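Local coordinates for rieske iron-sulfur protein soxF (PDB 1JM1), which carries a Rieske [2Fe-2S] cluster and probably passes electrons along the respiratory chain of the archaeon Sulfolobus acidocaldarius, at residues Phe35-Thr40 with Pro149-Asp154; Pro61-Gly66 with Gly136-Ser141; Leu153-Asp156 with Asp161-Ala164. All blocks are in the same frame, centred on the assembly; numbering follows the deposited sequence.

Interaction 1: Phe35-Thr40 with Pro149-Asp154; sequences FAYPLT and PIVILD
Tyr37 and Val151 mark the closest backbone approach, with CA atoms 8.3 Å apart, a spacing too wide for the pairing of neighbouring strands, so that the contact between the end of strand 32-36 and strand 151-155 is carried by side chains. Val151 reaches across with one branch. Its CG1, anti to the backbone N (chi1 177°), lies 3.9 Å from Tyr37 CD2 and 4.2 Å from Phe35 CZ. The two rings receive this methyl differently: it sits off the far end of the Phe35 ring, close to the plane, whereas it approaches the Tyr37 ring obliquely. Phe35 and Val151 come from opposite directions; with CG between the backbone N and the carbonyl carbon (chi1 64°), the Phe35 ring brings CZ to the valine methyl. The cis peptide bond before Pro38 folds the chain back, and Pro38 CB lies 3.8 Å above the plane of the Tyr37 ring, over its centre. The polar end of that ring is bound elsewhere, Tyr37 OH pairing with Pro11 O. Around the contact, Cys44 and Leu46 of strand 43-48 touch Phe35, while Ala89 of strand 87-91 and Ala164 touch Val151. All three residues that meet are buried, and the arrangement is the apolar packing between two antiparallel sheets expected inside the layered beta fold of a Rieske protein.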
# COMPACT_ATOMS: atom_id res chain seq x y z
N PHE A 35 0.53 1.14 -8.78
CA PHE A 35 1.32 0.13 -9.48
C PHE A 35 0.64 -1.23 -9.22
O PHE A 35 -0.37 -1.27 -8.50
CB PHE A 35 2.80 0.14 -9.02
CG PHE A 35 3.04 -0.20 -7.59
CD1 PHE A 35 3.50 -1.45 -7.21
CD2 PHE A 35 2.85 0.73 -6.58
CE1 PHE A 35 3.81 -1.75 -5.90
CE2 PHE A 35 3.14 0.44 -5.26
CZ PHE A 35 3.62 -0.79 -4.91
N ALA A 36 1.15 -2.28 -9.80
CA ALA A 36 0.68 -3.64 -9.53
C ALA A 36 1.84 -4.46 -9.04
O ALA A 36 2.97 -4.31 -9.54
CB ALA A 36 0.10 -4.30 -10.78
N TYR A 37 1.59 -5.33 -8.06
CA TYR A 37 2.66 -6.13 -7.48
C TYR A 37 2.09 -7.18 -6.54
O TYR A 37 1.17 -6.86 -5.78
CB TYR A 37 3.57 -5.23 -6.60
CG TYR A 37 4.71 -5.97 -5.94
CD1 TYR A 37 5.87 -6.28 -6.64
CD2 TYR A 37 4.60 -6.40 -4.61
CE1 TYR A 37 6.89 -7.00 -6.04
CE2 TYR A 37 5.62 -7.12 -4.02
CZ TYR A 37 6.78 -7.41 -4.76
OH TYR A 37 7.75 -8.13 -4.12
N PRO A 38 2.68 -8.38 -6.48
CA PRO A 38 3.73 -8.90 -7.36
C PRO A 38 3.29 -9.33 -8.73
O PRO A 38 4.16 -9.60 -9.56
CB PRO A 38 4.32 -10.07 -6.54
CG PRO A 38 3.10 -10.57 -5.75
CD PRO A 38 2.38 -9.32 -5.37
N LEU A 39 1.97 -9.44 -8.98
CA LEU A 39 1.42 -9.79 -10.24
C LEU A 39 0.70 -8.64 -10.86
O LEU A 39 0.21 -7.73 -10.17
CB LEU A 39 0.45 -10.99 -10.13
CG LEU A 39 1.00 -12.25 -9.41
CD1 LEU A 39 -0.14 -13.26 -9.39
CD2 LEU A 39 2.28 -12.79 -9.98
N THR A 40 0.56 -8.67 -12.17
CA THR A 40 -0.00 -7.51 -12.90
C THR A 40 -1.34 -7.20 -12.51
O THR A 40 -1.81 -6.04 -12.66
CB THR A 40 0.09 -7.68 -14.45
OG1 THR A 40 -0.77 -8.73 -14.67
CG2 THR A 40 1.52 -7.93 -14.79
N PRO A 149 -2.95 -4.92 3.90
CA PRO A 149 -1.56 -5.33 3.70
C PRO A 149 -0.66 -4.21 3.21
O PRO A 149 -1.04 -3.37 2.38
CB PRO A 149 -1.69 -6.46 2.67
CG PRO A 149 -3.05 -7.04 2.97
CD PRO A 149 -3.91 -5.80 3.25
N ILE A 150 0.56 -4.23 3.73
CA ILE A 150 1.65 -3.35 3.37
C ILE A 150 2.54 -4.04 2.34
O ILE A 150 2.87 -5.21 2.48
CB ILE A 150 2.48 -2.95 4.62
CG1 ILE A 150 1.60 -2.14 5.57
CG2 ILE A 150 3.75 -2.21 4.25
CD1 ILE A 150 2.21 -1.95 6.96
N VAL A 151 2.94 -3.27 1.33
CA VAL A 151 3.94 -3.68 0.37
C VAL A 151 5.29 -3.14 0.88
O VAL A 151 5.47 -1.93 1.05
CB VAL A 151 3.62 -3.14 -1.03
CG1 VAL A 151 4.74 -3.54 -2.01
CG2 VAL A 151 2.27 -3.65 -1.50
N ILE A 152 6.19 -4.07 1.14
CA ILE A 152 7.53 -3.73 1.65
C ILE A 152 8.34 -3.16 0.49
O ILE A 152 8.37 -3.75 -0.59
CB ILE A 152 8.17 -4.95 2.30
CG1 ILE A 152 7.22 -5.52 3.37
CG2 ILE A 152 9.55 -4.58 2.84
CD1 ILE A 152 7.65 -6.95 3.67
N LEU A 153 8.98 -2.01 0.73
CA LEU A 153 9.77 -1.32 -0.24
C LEU A 153 11.23 -1.33 0.12
O LEU A 153 11.61 -1.39 1.29
CB LEU A 153 9.29 0.14 -0.36
CG LEU A 153 7.83 0.36 -0.71
CD1 LEU A 153 7.52 1.86 -0.71
CD2 LEU A 153 7.47 -0.28 -2.06
N ASP A 154 12.06 -1.17 -0.90
CA ASP A 154 13.51 -1.01 -0.77
C ASP A 154 13.91 0.13 -1.72
O ASP A 154 13.66 0.04 -2.94
CB ASP A 154 14.22 -2.29 -1.11
CG ASP A 154 15.72 -2.25 -0.91
OD1 ASP A 154 16.20 -1.40 -0.16
OD2 ASP A 154 16.41 -3.16 -1.42

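Interaction 2: Pro61-Gly66 with Gly136-Ser141; sequences PNPYYG and GGVVVS
Gly136 lies directly against the chain at Pro61 and Pro63, where the two backbones come within 5.1 Å between the CA atoms of Pro61 and Gly136. Gly136 CA makes a CA-H...O contact of 3.4 Å with Pro61 O, well bent at the hydrogen (127°). CG and CD of the Pro63 ring lie against Gly136 O, the CG-O distance being 3.4 Å. The backbone of Gly136, with no side chain, fits closely against Pro61 O, and its phi is positive (85°). Farther along, Pro63 CB meets Val138 CG1 at 3.8 Å, the two side chains slanting past each other. Pro63 is held in place by the turn it belongs to. Asn62 to Tyr65 form a type I beta turn, closed by Tyr65 N to Asn62 O, and Asn62 OD1 accepts from Tyr64 N at 3.0 Å, an Asx turn whose donor stands above the carbonyl plane. Asn168 ND2 also binds Asn62 OD1, and Tyr64 OH is held by Pro147 O and Arg146. The turn follows strand 59-61 and packs beside the start of the short, weakly bonded strand 138-141, which pairs with strand 130-132 at one margin of the mixed sheet.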
# COMPACT_ATOMS: atom_id res chain seq x y z
N PRO A 61 4.09 0.57 12.31
CA PRO A 61 4.20 -0.81 12.80
C PRO A 61 3.81 -1.80 11.74
O PRO A 61 3.02 -1.52 10.86
CB PRO A 61 3.19 -0.84 13.98
CG PRO A 61 2.80 0.58 14.27
CD PRO A 61 2.99 1.30 12.94
N ASN A 62 4.33 -3.05 11.90
CA ASN A 62 3.80 -4.16 11.16
C ASN A 62 2.79 -4.88 12.03
O ASN A 62 3.19 -5.67 12.91
CB ASN A 62 4.88 -5.17 10.74
CG ASN A 62 4.26 -6.37 10.09
OD1 ASN A 62 3.10 -6.31 9.63
ND2 ASN A 62 4.97 -7.46 10.01
N PRO A 63 1.48 -4.68 11.84
CA PRO A 63 0.49 -5.32 12.73
C PRO A 63 0.42 -6.83 12.58
O PRO A 63 -0.19 -7.49 13.42
CB PRO A 63 -0.83 -4.66 12.32
CG PRO A 63 -0.62 -4.30 10.92
CD PRO A 63 0.83 -3.86 10.78
N TYR A 64 1.01 -7.38 11.52
CA TYR A 64 1.02 -8.82 11.26
C TYR A 64 2.26 -9.52 11.84
O TYR A 64 2.40 -10.72 11.59
CB TYR A 64 0.87 -9.08 9.79
CG TYR A 64 -0.46 -8.78 9.20
CD1 TYR A 64 -0.71 -7.62 8.47
CD2 TYR A 64 -1.49 -9.70 9.29
CE1 TYR A 64 -1.96 -7.40 7.90
CE2 TYR A 64 -2.71 -9.51 8.68
CZ TYR A 64 -2.95 -8.34 7.98
OH TYR A 64 -4.16 -8.22 7.35
N TYR A 65 3.08 -8.84 12.64
CA TYR A 65 4.24 -9.53 13.24
C TYR A 65 3.79 -10.80 13.94
O TYR A 65 2.84 -10.79 14.73
CB TYR A 65 4.89 -8.57 14.24
CG TYR A 65 6.03 -9.24 15.00
CD1 TYR A 65 7.27 -9.33 14.48
CD2 TYR A 65 5.86 -9.83 16.23
CE1 TYR A 65 8.33 -9.93 15.16
CE2 TYR A 65 6.91 -10.40 16.93
CZ TYR A 65 8.14 -10.42 16.37
OH TYR A 65 9.18 -11.01 17.11
N GLY A 66 4.48 -11.89 13.65
CA GLY A 66 4.21 -13.17 14.25
C GLY A 66 2.99 -13.89 13.73
O GLY A 66 2.67 -14.99 14.17
N GLY A 136 -0.03 1.57 10.38
CA GLY A 136 0.26 0.27 9.83
C GLY A 136 -0.89 -0.39 9.12
O GLY A 136 -0.84 -1.58 8.85
N GLY A 137 -1.94 0.38 8.77
CA GLY A 137 -3.08 -0.15 8.05
C GLY A 137 -4.15 -0.78 8.90
O GLY A 137 -5.05 -1.41 8.38
N VAL A 138 -4.04 -0.63 10.24
CA VAL A 138 -5.01 -1.24 11.14
C VAL A 138 -6.40 -0.64 10.91
O VAL A 138 -6.57 0.49 10.49
CB VAL A 138 -4.57 -1.10 12.59
CG1 VAL A 138 -3.27 -1.84 12.84
CG2 VAL A 138 -4.47 0.31 13.05
N VAL A 139 -7.40 -1.47 11.22
CA VAL A 139 -8.80 -1.08 11.01
C VAL A 139 -9.28 -0.25 12.18
O VAL A 139 -9.23 -0.73 13.33
CB VAL A 139 -9.67 -2.35 10.82
CG1 VAL A 139 -11.15 -1.93 10.62
CG2 VAL A 139 -9.15 -3.17 9.66
N VAL A 140 -9.77 0.94 11.93
CA VAL A 140 -10.28 1.85 12.94
C VAL A 140 -11.78 2.03 12.85
O VAL A 140 -12.35 2.67 13.73
CB VAL A 140 -9.51 3.18 12.97
CG1 VAL A 140 -8.03 2.96 13.42
CG2 VAL A 140 -9.54 3.91 11.65
N SER A 141 -12.43 1.54 11.82
CA SER A 141 -13.89 1.57 11.70
C SER A 141 -14.29 0.57 10.68
O SER A 141 -13.52 0.23 9.79
CB SER A 141 -14.32 3.01 11.23
OG SER A 141 -15.73 3.14 11.37

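Interaction 3: Leu153-Asp156 with Asp161-Ala164; sequences LDYD and DIYA
Asp154 and Tyr163 face each other as an antiparallel hydrogen-bonded pair, and each satisfies both backbone polar groups of the other. Asp154 N donates to Tyr163 O at 2.8 Å, lying in the carbonyl plane, while Tyr163 N donates to Asp154 O at an equal length, with the donor tilted 25° from the carbonyl plane of Asp154. Beyond the next pair, Asp156 N reaches Asp161 O at 2.9 Å along an almost linear N-H...O path (175°). Tyr163 O and Asp161 O each take a further, weaker CA-H...O contact: Leu153 CA stands 3.1 Å from Tyr163 O, and Tyr155 CA approaches Asp161 O.

The flanking non-hydrogen-bonded pairs, Leu153 with Ala164 and Tyr155 with Ile162, put their side chains on one face. There Tyr155 CD1 meets Ile162 CG1 at 4.0 Å, at the edge of the ring, and Leu153 spreads CD2 over Ala164 and CD1 toward Ile162 CG2. Asp154 and Tyr163 point to the other face. With CG anti to the carbonyl carbon (chi1 -69°), the Tyr163 ring is set beside the Asp154 carbonyl, and Asp154 O lies at its edge, in plane; Asp156 CB lies 4.1 Å from Tyr163 CE1.

The carboxylates look outside the pair for partners. Asp154 OD2 forms a salt bridge with Arg12, which also makes a cation-pi contact with Tyr163; Asp156 OD1 pairs with Ser158 OG in the connection, and Asp161 OD1 with Asn17 ND2. The OD2 atoms of Asp156 and Asp161 are 6.0 Å apart, not in contact, and like charges at this distance may raise the cost of ionising both. The arrangement is a classic antiparallel beta hairpin, here part of a three-stranded sheet in which strand 161-167 lies between strands 151-155 and 13-17.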
# COMPACT_ATOMS: atom_id res chain seq x y z
N LEU A 153 8.98 -2.01 0.73
CA LEU A 153 9.77 -1.32 -0.24
C LEU A 153 11.23 -1.33 0.12
O LEU A 153 11.61 -1.39 1.29
CB LEU A 153 9.29 0.14 -0.36
CG LEU A 153 7.83 0.36 -0.71
CD1 LEU A 153 7.52 1.86 -0.71
CD2 LEU A 153 7.47 -0.28 -2.06
N ASP A 154 12.06 -1.17 -0.90
CA ASP A 154 13.51 -1.01 -0.77
C ASP A 154 13.91 0.13 -1.72
O ASP A 154 13.66 0.04 -2.94
CB ASP A 154 14.22 -2.29 -1.11
CG ASP A 154 15.72 -2.25 -0.91
OD1 ASP A 154 16.20 -1.40 -0.16
OD2 ASP A 154 16.41 -3.16 -1.42
N TYR A 155 14.62 1.11 -1.25
CA TYR A 155 15.13 2.21 -2.04
C TYR A 155 16.62 1.96 -2.30
O TYR A 155 17.40 1.77 -1.37
CB TYR A 155 14.90 3.53 -1.25
CG TYR A 155 15.56 4.74 -1.84
CD1 TYR A 155 15.06 5.40 -2.98
CD2 TYR A 155 16.67 5.28 -1.24
CE1 TYR A 155 15.67 6.54 -3.47
CE2 TYR A 155 17.29 6.40 -1.75
CZ TYR A 155 16.83 7.00 -2.88
OH TYR A 155 17.43 8.11 -3.47
N ASP A 156 16.98 2.00 -3.56
CA ASP A 156 18.37 1.85 -3.99
C ASP A 156 19.01 3.25 -3.94
O ASP A 156 18.71 4.09 -4.79
CB ASP A 156 18.44 1.25 -5.39
CG ASP A 156 19.84 0.97 -5.85
OD1 ASP A 156 20.78 1.60 -5.36
OD2 ASP A 156 20.04 0.11 -6.72
N ASP A 161 16.03 4.45 -7.39
CA ASP A 161 14.88 3.61 -7.70
C ASP A 161 14.30 3.00 -6.46
O ASP A 161 14.98 2.54 -5.53
CB ASP A 161 15.31 2.55 -8.70
CG ASP A 161 15.54 3.13 -10.11
OD1 ASP A 161 14.95 4.15 -10.46
OD2 ASP A 161 16.35 2.48 -10.81
N ILE A 162 12.96 2.98 -6.44
CA ILE A 162 12.15 2.36 -5.38
C ILE A 162 11.62 1.03 -5.86
O ILE A 162 10.95 0.98 -6.91
CB ILE A 162 10.96 3.29 -5.01
CG1 ILE A 162 11.44 4.65 -4.53
CG2 ILE A 162 10.05 2.62 -4.00
CD1 ILE A 162 10.38 5.74 -4.59
N TYR A 163 11.92 -0.02 -5.12
CA TYR A 163 11.52 -1.37 -5.46
C TYR A 163 10.47 -1.89 -4.45
O TYR A 163 10.59 -1.63 -3.24
CB TYR A 163 12.72 -2.32 -5.40
CG TYR A 163 13.73 -2.06 -6.50
CD1 TYR A 163 14.72 -1.11 -6.38
CD2 TYR A 163 13.63 -2.73 -7.72
CE1 TYR A 163 15.59 -0.90 -7.41
CE2 TYR A 163 14.50 -2.50 -8.76
CZ TYR A 163 15.49 -1.56 -8.62
OH TYR A 163 16.35 -1.36 -9.64
N ALA A 164 9.52 -2.66 -4.95
CA ALA A 164 8.67 -3.49 -4.12
C ALA A 164 9.32 -4.86 -3.99
O ALA A 164 9.76 -5.43 -4.98
CB ALA A 164 7.28 -3.61 -4.76

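In the fold
Interactions 1 and 3 share strand 151-155 but use it differently: one through an inward-facing valine, the other through its backbone edge. They meet at Ala164, whose CB lies 3.7 Å from Val151 CG1 and which also touches Phe35 and Tyr37, so the hairpin's apolar face continues into the buried packing of 35-40 with 149-154. The hairpin is partly exposed, and its carboxylates bind charged and polar partners outside the paired segments. Interaction 2, about 17 Å from interaction 1 between centres, joins a loop to another sheet, partly exposed and relying on glycine and proline shape. Ile150 CD1 bridges the two, touching Gly136 O and Pro61 O, whereas interactions 2 and 3 do not touch.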